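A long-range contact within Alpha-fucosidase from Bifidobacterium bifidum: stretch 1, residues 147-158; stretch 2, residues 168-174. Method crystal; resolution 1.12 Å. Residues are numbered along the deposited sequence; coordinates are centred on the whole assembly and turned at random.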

ATOM      1  N   GLY A 147       1.718  10.374  37.668  1.00 16.28           N
ATOM      2  CA  GLY A 147       1.214  10.141  39.021  1.00 17.25           C
ATOM      3  C   GLY A 147       0.369  11.261  39.601  1.00 18.06           C
ATOM      4  O   GLY A 147       0.469  11.558  40.796  1.00 18.21           O
ATOM      5  N   PHE A 148      -0.456  11.886  38.761  1.00 18.80           N
ATOM      6  CA  PHE A 148      -1.391  12.909  39.226  1.00 19.75           C
ATOM      7  C   PHE A 148      -2.488  12.275  40.074  1.00 20.66           C
ATOM      8  O   PHE A 148      -2.961  11.178  39.773  1.00 21.02           O
ATOM      9  N   ASN A 149      -2.888  12.974  41.133  1.00 21.69           N
ATOM     10  CA  ASN A 149      -3.965  12.507  42.005  1.00 22.72           C
ATOM     11  C   ASN A 149      -5.339  12.721  41.373  1.00 23.05           C
ATOM     12  O   ASN A 149      -6.250  11.910  41.555  1.00 23.23           O
ATOM     13  N   ASP A 150      -5.473  13.819  40.632  1.00 23.52           N
ATOM     14  CA  ASP A 150      -6.712  14.164  39.938  1.00 23.95           C
ATOM     15  C   ASP A 150      -6.426  14.431  38.463  1.00 23.71           C
ATOM     16  O   ASP A 150      -5.483  15.153  38.131  1.00 23.95           O
ATOM     17  N   THR A 151      -7.250  13.851  37.592  1.00 23.31           N
ATOM     18  CA  THR A 151      -7.064  13.934  36.139  1.00 22.96           C
ATOM     19  C   THR A 151      -7.624  15.235  35.548  1.00 22.03           C
ATOM     20  O   THR A 151      -7.491  15.488  34.346  1.00 21.95           O
ATOM     21  N   THR A 152      -8.243  16.054  36.398  1.00 21.05           N
ATOM     22  CA  THR A 152      -8.916  17.278  35.963  1.00 20.15           C
ATOM     23  C   THR A 152      -7.938  18.279  35.358  1.00 19.22           C
ATOM     24  O   THR A 152      -6.940  18.650  35.979  1.00 19.29           O
ATOM     25  N   VAL A 153      -8.235  18.695  34.129  1.00 18.05           N
ATOM     26  CA  VAL A 153      -7.397  19.642  33.401  1.00 17.17           C
ATOM     27  C   VAL A 153      -8.228  20.671  32.636  1.00 16.43           C
ATOM     28  O   VAL A 153      -9.439  20.512  32.464  1.00 16.45           O
ATOM     29  N   THR A 154      -7.560  21.733  32.197  1.00 15.86           N
ATOM     30  CA  THR A 154      -8.123  22.683  31.244  1.00 15.26           C
ATOM     31  C   THR A 154      -7.116  22.894  30.119  1.00 14.80           C
ATOM     32  O   THR A 154      -5.970  22.441  30.211  1.00 14.42           O
ATOM     33  N   GLU A 155      -7.552  23.578  29.062  1.00 14.34           N
ATOM     34  CA  GLU A 155      -6.700  23.910  27.913  1.00 14.53           C
ATOM     35  C   GLU A 155      -6.038  22.678  27.290  1.00 13.77           C
ATOM     36  O   GLU A 155      -4.904  22.743  26.799  1.00 14.05           O
ATOM     37  N   TYR A 156      -6.759  21.559  27.320  1.00 12.92           N
ATOM     38  CA  TYR A 156      -6.257  20.317  26.748  1.00 12.30           C
ATOM     39  C   TYR A 156      -6.354  20.312  25.234  1.00 12.34           C
ATOM     40  O   TYR A 156      -7.400  20.621  24.673  1.00 12.36           O
ATOM     41  N   ARG A 157      -5.254  19.942  24.584  1.00 12.08           N
ATOM     42  CA  ARG A 157      -5.286  19.602  23.170  1.00 11.98           C
ATOM     43  C   ARG A 157      -4.261  18.516  22.866  1.00 11.44           C
ATOM     44  O   ARG A 157      -3.157  18.528  23.403  1.00 11.43           O
ATOM     45  N   ARG A 158      -4.645  17.569  22.015  1.00 11.04           N
ATOM     46  CA  ARG A 158      -3.683  16.665  21.396  1.00 10.73           C
ATOM     47  C   ARG A 158      -3.823  16.790  19.888  1.00 10.48           C
ATOM     48  O   ARG A 158      -4.923  16.984  19.368  1.00 10.37           O
ATOM     49  N   ASP A 168       1.665  16.078  19.235  1.00 10.63           N
ATOM     50  CA  ASP A 168       1.769  17.004  20.357  1.00 11.05           C
ATOM     51  C   ASP A 168       0.661  16.757  21.375  1.00 10.78           C
ATOM     52  O   ASP A 168      -0.436  16.326  21.017  1.00 10.30           O
ATOM     53  N   VAL A 169       0.968  17.023  22.644  1.00 10.84           N
ATOM     54  CA  VAL A 169      -0.032  17.028  23.716  1.00 11.02           C
ATOM     55  C   VAL A 169       0.240  18.228  24.616  1.00 11.20           C
ATOM     56  O   VAL A 169       1.394  18.535  24.916  1.00 11.42           O
ATOM     57  N   THR A 170      -0.826  18.913  25.017  1.00 11.48           N
ATOM     58  CA  THR A 170      -0.722  20.006  25.981  1.00 12.14           C
ATOM     59  C   THR A 170      -1.955  20.048  26.876  1.00 12.36           C
ATOM     60  O   THR A 170      -3.055  19.716  26.445  1.00 12.43           O
ATOM     61  N   PHE A 171      -1.752  20.440  28.131  1.00 12.88           N
ATOM     62  CA  PHE A 171      -2.849  20.658  29.070  1.00 13.21           C
ATOM     63  C   PHE A 171      -2.357  21.426  30.284  1.00 13.60           C
ATOM     64  O   PHE A 171      -1.158  21.461  30.558  1.00 13.12           O
ATOM     65  N   LYS A 172      -3.296  22.038  30.998  1.00 14.05           N
ATOM     66  CA  LYS A 172      -3.004  22.721  32.249  1.00 15.07           C
ATOM     67  C   LYS A 172      -3.597  21.923  33.407  1.00 14.96           C
ATOM     68  O   LYS A 172      -4.799  21.666  33.440  1.00 15.11           O
ATOM     69  N   HIS A 173      -2.738  21.532  34.343  1.00 15.64           N
ATOM     70  CA  HIS A 173      -3.148  20.773  35.518  1.00 16.14           C
ATOM     71  C   HIS A 173      -2.668  21.488  36.772  1.00 16.34           C
ATOM     72  O   HIS A 173      -1.468  21.724  36.935  1.00 16.03           O
ATOM     73  N   ASP A 174      -3.617  21.849  37.638  1.00 16.75           N
ATOM     74  CA  ASP A 174      -3.333  22.521  38.911  1.00 17.31           C
ATOM     75  C   ASP A 174      -2.357  23.698  38.745  1.00 17.13           C
ATOM     76  O   ASP A 174      -1.398  23.840  39.510  1.00 17.57           O
TER

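The two stretches pair in antiparallel fashion at Arg-158 with Val-169 and Arg-157 with Thr-170, and the pairing resumes at Thr-154 with Lys-172 across a beta bulge that shifts the register by one residue. Together they bury 734 Å², and the largest shares on the second stretch fall to His-173, Lys-172 and Phe-171.

His-173 covers the most surface. Its CA-to-CB bond runs sideways, but with chi1 in t and chi2 at -91° the imidazole comes back across the loop of the first stretch. There His-173 NE2 donates a hydrogen bond to the backbone O of Asp-150 (2.7 Å), which lies near the ring plane, as the in-plane N-H requires, although the angle of 133° is well short of linear. One face of the imidazole is covered by Phe-148, whose side chain points toward the second stretch as an m rotamer. The rings stack face to face, with centroids 4.1 Å apart and planes at 26°; the closest atoms are Phe-148 CD1 and His-173 CE1, at 3.5 Å. The ring of His-173 is thus fixed by a polar contact at its edge and an aromatic one over its face. Val-153 CG1 also approaches the edge of the imidazole, and lies 3.9 Å from His-173 CB.

Phe-171 supplies the apolar centre. In the p rotamer, with chi2 at 84°, its ring lies among three side chains of the first stretch. Val-153, an m rotamer pointing toward the second stretch, brings CG1 to 3.6 Å from Phe-171 CD1. Phe-148 CE2 meets the edge of the ring, 4.0 Å from Phe-171 CE1, so that Phe-148 touches both aromatic residues of the second stretch. Tyr-156, in t, places CD1 3.7 Å from Phe-171 CB and continues the apolar contact to Val-169, where Tyr-156 CE1 and Val-169 CG1 are 4.1 Å apart. Its hydroxyl is hydrogen-bonded elsewhere in the structure.

Lys-172 lies on the sheet face shared with Thr-154, Arg-157 and Thr-170. Its backbone N and O both bond to Thr-154, holding the two residues side by side; Thr-154 OG1, in the p rotamer, sits 3.8 Å from Lys-172 CB. Water 2 joins Thr-154 OG1 (2.7 Å) to Lys-172 O (3.0 Å). The lysine chain runs t, t, m, t alongside Glu-155, whose OE1 lies 3.9 Å from Lys-172 CE. Glu-155 OE2 and Lys-172 NZ are 4.1 Å apart, beyond a salt bridge, and water 4 links the two side chains instead: it donates to Glu-155 OE1 (2.7 Å) and accepts from Lys-172 NZ (2.8 Å).

Further along this face, the t rotamer of Thr-170 sets CG2 4.1 Å from Arg-157 CB and over one face of the arginine guanidinium. Thr-170 OG1 is 2.7 Å from water 3, which donates to Glu-155 O (2.7 Å) and so bridges the two stretches at the bulge.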

ATOM      1  CB  PHE A 148      -2.029  13.667  38.053  1.00 19.43           C
ATOM      2  CG  PHE A 148      -1.056  14.471  37.224  1.00 19.05           C
ATOM      3  CD1 PHE A 148      -0.112  15.305  37.819  1.00 19.15           C
ATOM      4  CD2 PHE A 148      -1.116  14.418  35.834  1.00 18.32           C
ATOM      5  CE1 PHE A 148       0.774  16.053  37.042  1.00 18.99           C
ATOM      6  CE2 PHE A 148      -0.239  15.163  35.049  1.00 17.99           C
ATOM      7  CZ  PHE A 148       0.709  15.981  35.653  1.00 18.43           C
ATOM      8  CB  ASN A 149      -3.893  13.204  43.367  1.00 22.92           C
ATOM      9  CG  ASN A 149      -2.552  13.010  44.057  1.00 24.14           C
ATOM     10  OD1 ASN A 149      -2.121  11.881  44.304  1.00 25.48           O
ATOM     11  ND2 ASN A 149      -1.888  14.115  44.379  1.00 25.63           N
ATOM     12  CB  ASP A 150      -7.361  15.397  40.577  1.00 24.39           C
ATOM     13  CG  ASP A 150      -7.680  15.198  42.050  1.00 25.77           C
ATOM     14  OD1 ASP A 150      -8.310  14.174  42.399  1.00 27.89           O
ATOM     15  OD2 ASP A 150      -7.306  16.072  42.862  1.00 27.69           O
ATOM     16  CB  THR A 151      -7.732  12.734  35.418  1.00 23.11           C
ATOM     17  OG1 THR A 151      -7.954  11.663  36.343  1.00 24.44           O
ATOM     18  CG2 THR A 151      -6.862  12.241  34.277  1.00 23.91           C
ATOM     19  CB  THR A 152      -9.704  17.936  37.120  1.00 20.16           C
ATOM     20  OG1 THR A 152     -10.546  16.957  37.739  1.00 20.94           O
ATOM     21  CG2 THR A 152     -10.572  19.085  36.604  1.00 20.49           C
ATOM     22  CB  VAL A 153      -6.432  18.933  32.401  1.00 17.19           C
ATOM     23  CG1 VAL A 153      -5.395  18.093  33.137  1.00 17.42           C
ATOM     24  CG2 VAL A 153      -7.204  18.090  31.385  1.00 17.28           C
ATOM     25  CB  THR A 154      -8.452  24.047  31.895  1.00 15.35           C
ATOM     26  OG1 THR A 154      -7.271  24.590  32.495  1.00 16.39           O
ATOM     27  CG2 THR A 154      -9.556  23.913  32.942  1.00 15.77           C
ATOM     28  CB  GLU A 155      -5.664  24.975  28.295  1.00 14.56           C
ATOM     29  CG  GLU A 155      -6.302  26.305  28.685  1.00 15.96           C
ATOM     30  CD  GLU A 155      -5.347  27.281  29.348  1.00 16.29           C
ATOM     31  OE1 GLU A 155      -4.120  27.187  29.130  1.00 18.34           O
ATOM     32  OE2 GLU A 155      -5.833  28.158  30.091  1.00 19.24           O
ATOM     33  CB  TYR A 156      -6.992  19.090  27.302  1.00 12.05           C
ATOM     34  CG  TYR A 156      -6.415  17.804  26.753  1.00 11.48           C
ATOM     35  CD1 TYR A 156      -5.521  17.045  27.499  1.00 11.24           C
ATOM     36  CD2 TYR A 156      -6.732  17.368  25.464  1.00 10.74           C
ATOM     37  CE1 TYR A 156      -4.969  15.876  26.981  1.00 10.98           C
ATOM     38  CE2 TYR A 156      -6.182  16.210  24.938  1.00 10.32           C
ATOM     39  CZ  TYR A 156      -5.307  15.470  25.697  1.00 10.67           C
ATOM     40  OH  TYR A 156      -4.780  14.321  25.149  1.00 11.19           O
ATOM     41  CB  ARG A 157      -5.031  20.836  22.297  1.00 12.01           C
ATOM     42  CG  ARG A 157      -5.371  20.620  20.824  1.00 13.00           C
ATOM     43  CD  ARG A 157      -4.973  21.806  19.960  1.00 13.40           C
ATOM     44  NE  ARG A 157      -3.525  22.000  19.919  1.00 16.42           N
ATOM     45  CZ  ARG A 157      -2.891  23.063  20.407  1.00 17.56           C
ATOM     46  NH1 ARG A 157      -3.569  24.055  20.973  1.00 18.74           N
ATOM     47  NH2 ARG A 157      -1.570  23.141  20.319  1.00 18.06           N
ATOM     48  CB  ARG A 158      -3.859  15.217  21.870  1.00 10.89           C
ATOM     49  CG  ARG A 158      -5.144  14.543  21.425  1.00 10.36           C
ATOM     50  CD  ARG A 158      -5.317  13.205  22.111  1.00 10.01           C
ATOM     51  NE  ARG A 158      -6.536  12.528  21.685  1.00  9.51           N
ATOM     52  CZ  ARG A 158      -6.588  11.548  20.784  1.00  9.17           C
ATOM     53  NH1 ARG A 158      -5.487  11.102  20.188  1.00  9.80           N
ATOM     54  NH2 ARG A 158      -7.756  11.011  20.478  1.00  9.45           N
ATOM     55  CB  ASP A 168       1.696  18.453  19.863  1.00 11.94           C
ATOM     56  CG  ASP A 168       2.623  18.728  18.684  1.00 14.00           C
ATOM     57  OD1 ASP A 168       3.853  18.736  18.873  1.00 15.36           O
ATOM     58  OD2 ASP A 168       2.119  18.958  17.566  1.00 16.81           O
ATOM     59  CB  VAL A 169      -0.007  15.731  24.582  1.00 11.01           C
ATOM     60  CG1 VAL A 169      -1.132  15.743  25.619  1.00 11.62           C
ATOM     61  CG2 VAL A 169      -0.097  14.468  23.722  1.00 10.70           C
ATOM     62  CB  THR A 170      -0.469  21.380  25.294  1.00 12.28           C
ATOM     63  OG1 THR A 170      -0.218  22.376  26.293  1.00 12.82           O
ATOM     64  CG2 THR A 170      -1.655  21.815  24.426  1.00 13.21           C
ATOM     65  CB  PHE A 171      -3.499  19.334  29.504  1.00 13.16           C
ATOM     66  CG  PHE A 171      -2.541  18.351  30.117  1.00 13.31           C
ATOM     67  CD1 PHE A 171      -2.217  18.420  31.472  1.00 13.72           C
ATOM     68  CD2 PHE A 171      -1.968  17.346  29.341  1.00 13.21           C
ATOM     69  CE1 PHE A 171      -1.335  17.514  32.043  1.00 13.74           C
ATOM     70  CE2 PHE A 171      -1.082  16.430  29.906  1.00 13.61           C
ATOM     71  CZ  PHE A 171      -0.765  16.514  31.261  1.00 13.41           C
ATOM     72  CB  LYS A 172      -3.556  24.150  32.232  1.00 14.98           C
ATOM     73  CG  LYS A 172      -3.258  24.945  33.505  1.00 15.82           C
ATOM     74  CD  LYS A 172      -3.675  26.405  33.394  1.00 16.50           C
ATOM     75  CE  LYS A 172      -2.592  27.246  32.743  1.00 19.38           C
ATOM     76  NZ  LYS A 172      -2.855  28.703  32.895  1.00 21.09           N
ATOM     77  CB  HIS A 173      -2.580  19.349  35.459  1.00 16.28           C
ATOM     78  CG  HIS A 173      -2.884  18.523  36.670  1.00 17.01           C
ATOM     79  ND1 HIS A 173      -2.040  18.463  37.759  1.00 18.88           N
ATOM     80  CD2 HIS A 173      -3.937  17.727  36.966  1.00 17.81           C
ATOM     81  CE1 HIS A 173      -2.560  17.661  38.671  1.00 18.49           C
ATOM     82  NE2 HIS A 173      -3.710  17.202  38.215  1.00 18.73           N
ATOM     83  CB  ASP A 174      -2.822  21.502  39.942  1.00 17.56           C
ATOM     84  CG  ASP A 174      -2.824  22.041  41.362  1.00 18.78           C
ATOM     85  OD1 ASP A 174      -3.773  22.762  41.739  1.00 20.37           O
ATOM     86  OD2 ASP A 174      -1.864  21.735  42.103  1.00 20.55           O
TER
HETATM   87  O   HOH W   1      -6.233  21.078  37.026  1.00 25.89           O
HETATM   88  O   HOH W   2      -6.625  23.495  34.920  1.00 22.09           O
HETATM   89  O   HOH W   3      -2.377  23.574  27.444  1.00 17.60           O
HETATM   90  O   HOH W   4      -3.079  29.455  30.192  1.00 53.11           O